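Local coordinates for protein glycerol dehydratase (Clostridium butyricum, PDB 1R9D) that probably catalyses the coenzyme B12-independent dehydration of glycerol as a lyase of the glycyl radical enzyme family, at residues L744-Q755 against Q767-N777. Numbering follows the deposited sequence.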
loop_
_atom_site.group_PDB
_atom_site.type_symbol
_atom_site.label_atom_id
_atom_site.label_comp_id
_atom_site.label_asym_id
_atom_site.label_seq_id
_atom_site.Cartn_x
_atom_site.Cartn_y
_atom_site.Cartn_z
ATOM N N LEU A 744 31.884 -10.547 41.293
ATOM C CA LEU A 744 30.502 -10.298 40.912
ATOM C C LEU A 744 29.654 -10.013 42.151
ATOM O O LEU A 744 28.769 -9.152 42.133
ATOM C CB LEU A 744 29.939 -11.499 40.148
ATOM C CG LEU A 744 30.702 -11.867 38.872
ATOM C CD1 LEU A 744 30.067 -13.097 38.235
ATOM C CD2 LEU A 744 30.681 -10.699 37.903
ATOM N N LEU A 745 29.930 -10.730 43.235
ATOM C CA LEU A 745 29.178 -10.531 44.468
ATOM C C LEU A 745 29.504 -9.171 45.080
ATOM O O LEU A 745 28.632 -8.508 45.640
ATOM C CB LEU A 745 29.492 -11.648 45.470
ATOM C CG LEU A 745 29.015 -13.051 45.076
ATOM C CD1 LEU A 745 29.424 -14.054 46.150
ATOM C CD2 LEU A 745 27.507 -13.053 44.902
ATOM N N ALA A 746 30.762 -8.761 44.962
ATOM C CA ALA A 746 31.202 -7.478 45.501
ATOM C C ALA A 746 30.556 -6.334 44.725
ATOM O O ALA A 746 30.234 -5.286 45.295
ATOM C CB ALA A 746 32.714 -7.374 45.422
ATOM N N ALA A 747 30.368 -6.548 43.424
ATOM C CA ALA A 747 29.763 -5.552 42.547
ATOM C C ALA A 747 28.298 -5.312 42.887
ATOM O O ALA A 747 27.780 -4.211 42.683
ATOM C CB ALA A 747 29.896 -5.986 41.090
ATOM N N GLN A 748 27.623 -6.339 43.393
ATOM C CA GLN A 748 26.220 -6.193 43.763
ATOM C C GLN A 748 26.085 -5.375 45.044
ATOM O O GLN A 748 25.131 -4.611 45.207
ATOM C CB GLN A 748 25.565 -7.560 43.973
ATOM C CG GLN A 748 25.441 -8.401 42.717
ATOM C CD GLN A 748 24.576 -9.622 42.936
ATOM O OE1 GLN A 748 24.891 -10.477 43.769
ATOM N NE2 GLN A 748 23.475 -9.710 42.196
ATOM N N LYS A 749 27.047 -5.540 45.947
ATOM C CA LYS A 749 27.029 -4.826 47.220
ATOM C C LYS A 749 27.497 -3.374 47.108
ATOM O O LYS A 749 26.935 -2.488 47.754
ATOM C CB LYS A 749 27.889 -5.567 48.251
ATOM C CG LYS A 749 27.328 -6.921 48.664
ATOM C CD LYS A 749 28.188 -7.575 49.739
ATOM C CE LYS A 749 27.616 -8.924 50.163
ATOM N NZ LYS A 749 28.438 -9.582 51.222
ATOM N N ASN A 750 28.522 -3.137 46.295
ATOM C CA ASN A 750 29.061 -1.790 46.108
ATOM C C ASN A 750 29.266 -1.474 44.624
ATOM O O ASN A 750 30.397 -1.385 44.148
ATOM C CB ASN A 750 30.391 -1.653 46.860
ATOM C CG ASN A 750 30.220 -1.735 48.369
ATOM O OD1 ASN A 750 29.704 -0.809 49.000
ATOM N ND2 ASN A 750 30.644 -2.851 48.955
ATOM N N PRO A 751 28.164 -1.284 43.877
ATOM C CA PRO A 751 28.172 -0.978 42.439
ATOM C C PRO A 751 29.141 0.137 42.064
ATOM O O PRO A 751 29.878 0.043 41.079
ATOM C CB PRO A 751 26.724 -0.583 42.163
ATOM C CG PRO A 751 25.958 -1.384 43.152
ATOM C CD PRO A 751 26.789 -1.252 44.408
ATOM N N GLU A 752 29.115 1.199 42.861
ATOM C CA GLU A 752 29.962 2.369 42.671
ATOM C C GLU A 752 31.444 2.035 42.502
ATOM O O GLU A 752 32.170 2.741 41.800
ATOM C CB GLU A 752 29.785 3.299 43.872
ATOM C CG GLU A 752 29.862 2.553 45.202
ATOM C CD GLU A 752 29.719 3.456 46.406
ATOM O OE1 GLU A 752 28.710 4.196 46.485
ATOM O OE2 GLU A 752 30.615 3.421 47.279
ATOM N N LYS A 753 31.891 0.960 43.144
ATOM C CA LYS A 753 33.292 0.559 43.077
ATOM C C LYS A 753 33.632 -0.321 41.876
ATOM O O LYS A 753 34.806 -0.596 41.623
ATOM C CB LYS A 753 33.690 -0.181 44.360
ATOM C CG LYS A 753 33.408 0.582 45.647
ATOM C CD LYS A 753 34.182 1.892 45.704
ATOM C CE LYS A 753 33.916 2.638 47.007
ATOM N NZ LYS A 753 34.636 3.943 47.054
ATOM N N TYR A 754 32.614 -0.753 41.137
ATOM C CA TYR A 754 32.834 -1.623 39.979
ATOM C C TYR A 754 32.166 -1.144 38.691
ATOM O O TYR A 754 31.564 -1.937 37.963
ATOM C CB TYR A 754 32.348 -3.040 40.299
ATOM C CG TYR A 754 33.090 -3.680 41.446
ATOM C CD1 TYR A 754 32.769 -3.374 42.769
ATOM C CD2 TYR A 754 34.159 -4.542 41.211
ATOM C CE1 TYR A 754 33.499 -3.904 43.829
ATOM C CE2 TYR A 754 34.897 -5.077 42.261
ATOM C CZ TYR A 754 34.562 -4.752 43.567
ATOM O OH TYR A 754 35.308 -5.259 44.606
ATOM N N GLN A 755 32.284 0.146 38.398
ATOM C CA GLN A 755 31.670 0.701 37.194
ATOM C C GLN A 755 32.200 0.134 35.877
ATOM O O GLN A 755 31.463 0.057 34.892
ATOM C CB GLN A 755 31.823 2.224 37.183
ATOM C CG GLN A 755 30.883 2.938 38.133
ATOM C CD GLN A 755 31.085 4.438 38.128
ATOM O OE1 GLN A 755 31.037 5.084 37.074
ATOM N NE2 GLN A 755 31.312 5.006 39.310
ATOM N N GLN A 767 27.806 -4.060 31.045
ATOM C CA GLN A 767 28.343 -3.464 32.256
ATOM C C GLN A 767 27.513 -4.132 33.344
ATOM O O GLN A 767 26.304 -3.903 33.450
ATOM C CB GLN A 767 28.102 -1.952 32.238
ATOM C CG GLN A 767 28.421 -1.237 33.539
ATOM C CD GLN A 767 28.109 0.248 33.459
ATOM O OE1 GLN A 767 27.101 0.648 32.872
ATOM N NE2 GLN A 767 28.964 1.073 34.059
ATOM N N PHE A 768 28.162 -4.982 34.132
ATOM C CA PHE A 768 27.480 -5.723 35.181
ATOM C C PHE A 768 26.495 -4.918 36.033
ATOM O O PHE A 768 25.367 -5.360 36.257
ATOM C CB PHE A 768 28.513 -6.401 36.087
ATOM C CG PHE A 768 27.916 -7.355 37.079
ATOM C CD1 PHE A 768 27.383 -8.572 36.661
ATOM C CD2 PHE A 768 27.865 -7.030 38.432
ATOM C CE1 PHE A 768 26.809 -9.453 37.577
ATOM C CE2 PHE A 768 27.292 -7.903 39.354
ATOM C CZ PHE A 768 26.763 -9.117 38.926
ATOM N N ILE A 769 26.905 -3.739 36.500
ATOM C CA ILE A 769 26.028 -2.936 37.349
ATOM C C ILE A 769 24.824 -2.313 36.645
ATOM O O ILE A 769 23.973 -1.709 37.299
ATOM C CB ILE A 769 26.811 -1.807 38.087
ATOM C CG1 ILE A 769 27.370 -0.798 37.084
ATOM C CG2 ILE A 769 27.934 -2.416 38.917
ATOM C CD1 ILE A 769 27.993 0.431 37.738
ATOM N N SER A 770 24.741 -2.455 35.324
ATOM C CA SER A 770 23.608 -1.895 34.586
ATOM C C SER A 770 22.497 -2.932 34.461
ATOM O O SER A 770 21.377 -2.613 34.060
ATOM C CB SER A 770 24.037 -1.436 33.185
ATOM O OG SER A 770 24.276 -2.540 32.319
ATOM N N LEU A 771 22.813 -4.173 34.819
ATOM C CA LEU A 771 21.861 -5.279 34.738
ATOM C C LEU A 771 20.952 -5.406 35.951
ATOM O O LEU A 771 21.372 -5.157 37.080
ATOM C CB LEU A 771 22.619 -6.597 34.575
ATOM C CG LEU A 771 23.477 -6.793 33.330
ATOM C CD1 LEU A 771 24.319 -8.056 33.494
ATOM C CD2 LEU A 771 22.575 -6.903 32.109
ATOM N N ASP A 772 19.710 -5.810 35.715
ATOM C CA ASP A 772 18.754 -6.018 36.796
ATOM C C ASP A 772 19.307 -7.165 37.647
ATOM O O ASP A 772 19.975 -8.061 37.126
ATOM C CB ASP A 772 17.387 -6.389 36.219
ATOM C CG ASP A 772 16.331 -6.582 37.288
ATOM O OD1 ASP A 772 16.171 -7.727 37.771
ATOM O OD2 ASP A 772 15.665 -5.584 37.650
ATOM N N LYS A 773 19.043 -7.137 38.949
ATOM C CA LYS A 773 19.557 -8.180 39.837
ATOM C C LYS A 773 19.172 -9.599 39.411
ATOM O O LYS A 773 19.939 -10.542 39.615
ATOM C CB LYS A 773 19.083 -7.941 41.272
ATOM C CG LYS A 773 19.698 -8.904 42.274
ATOM C CD LYS A 773 19.117 -8.725 43.671
ATOM C CE LYS A 773 19.695 -9.756 44.636
ATOM N NZ LYS A 773 19.127 -9.605 46.009
ATOM N N SER A 774 17.989 -9.748 38.828
ATOM C CA SER A 774 17.524 -11.063 38.394
ATOM C C SER A 774 18.460 -11.667 37.350
ATOM O O SER A 774 18.687 -12.876 37.334
ATOM C CB SER A 774 16.106 -10.963 37.825
ATOM O OG SER A 774 16.071 -10.130 36.675
ATOM N N ILE A 775 18.999 -10.819 36.482
ATOM C CA ILE A 775 19.913 -11.263 35.440
ATOM C C ILE A 775 21.304 -11.448 36.037
ATOM O O ILE A 775 22.029 -12.371 35.668
ATOM C CB ILE A 775 19.948 -10.242 34.282
ATOM C CG1 ILE A 775 18.551 -10.146 33.660
ATOM C CG2 ILE A 775 20.989 -10.647 33.239
ATOM C CD1 ILE A 775 18.375 -8.983 32.695
ATOM N N GLN A 776 21.677 -10.572 36.968
ATOM C CA GLN A 776 22.980 -10.693 37.614
ATOM C C GLN A 776 23.052 -12.039 38.330
ATOM O O GLN A 776 24.051 -12.754 38.229
ATOM C CB GLN A 776 23.189 -9.590 38.651
ATOM C CG GLN A 776 23.246 -8.178 38.104
ATOM C CD GLN A 776 23.566 -7.176 39.198
ATOM O OE1 GLN A 776 23.161 -7.357 40.346
ATOM N NE2 GLN A 776 24.284 -6.115 38.848
ATOM N N ASN A 777 21.986 -12.376 39.049
ATOM C CA ASN A 777 21.934 -13.631 39.792
ATOM C C ASN A 777 21.935 -14.862 38.892
ATOM O O ASN A 777 22.494 -15.892 39.255
ATOM C CB ASN A 777 20.704 -13.668 40.704
ATOM C CG ASN A 777 20.805 -12.680 41.855
ATOM O OD1 ASN A 777 21.900 -12.252 42.219
ATOM N ND2 ASN A 777 19.665 -12.327 42.439
HETATM O O HOH W 1 24.972 -4.024 40.847
HETATM O O HOH W 2 29.819 -2.969 36.097
#
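Phe768 fills the tightly packed half of this contact, held between two side chains that approach its ring from opposite faces. Leu744 CD2 lies over one face, 4.2 Å from the ring centroid and 14° off the normal, a CH-pi contact; Gln776 NE2 sits above the other, offset toward the rim. Gln748 CG lies at the ring edge, while Ala747 CB comes obliquely to within 3.5 Å of Phe768 CD2. CG anti to the backbone N places the ring against Leu744 and Ala747, and Leu757 and Val759 add to this core.

Helices 744-749 and 773-777 run antiparallel (165°) with axes 11.5 Å apart, a gap bridged by the extended Gln748. Its NE2 donates to Gln776 OE1 and Asn777 OD1, each at 3.0 Å with N-H...O angles of at least 167°. Both acceptors lie close to the Gln748 amide plane, fixing its rotation, although NE2 stands above both acceptor carbonyl planes. Gln776 NE2 in turn donates to Phe768 O.

The looser side is exposed Pro751, whose CB meets Ile769 CG2 at 3.9 Å; Ile769 CD1 packs on Gln755 CA (3.7 Å), and a water bridges Tyr754 O and Ile769 N. A well-directed hydrogen bond, Gln767 NE2 to Gln755 O (2.8 Å, on a lone pair), anchors the far end, and Arg81 NH1 is hydrogen-bonded to Gln767 OE1. Ring packing and Gln748 thus join the helices, Gln767 and water the loops, suggesting cohesion that probably depends little on ionisation.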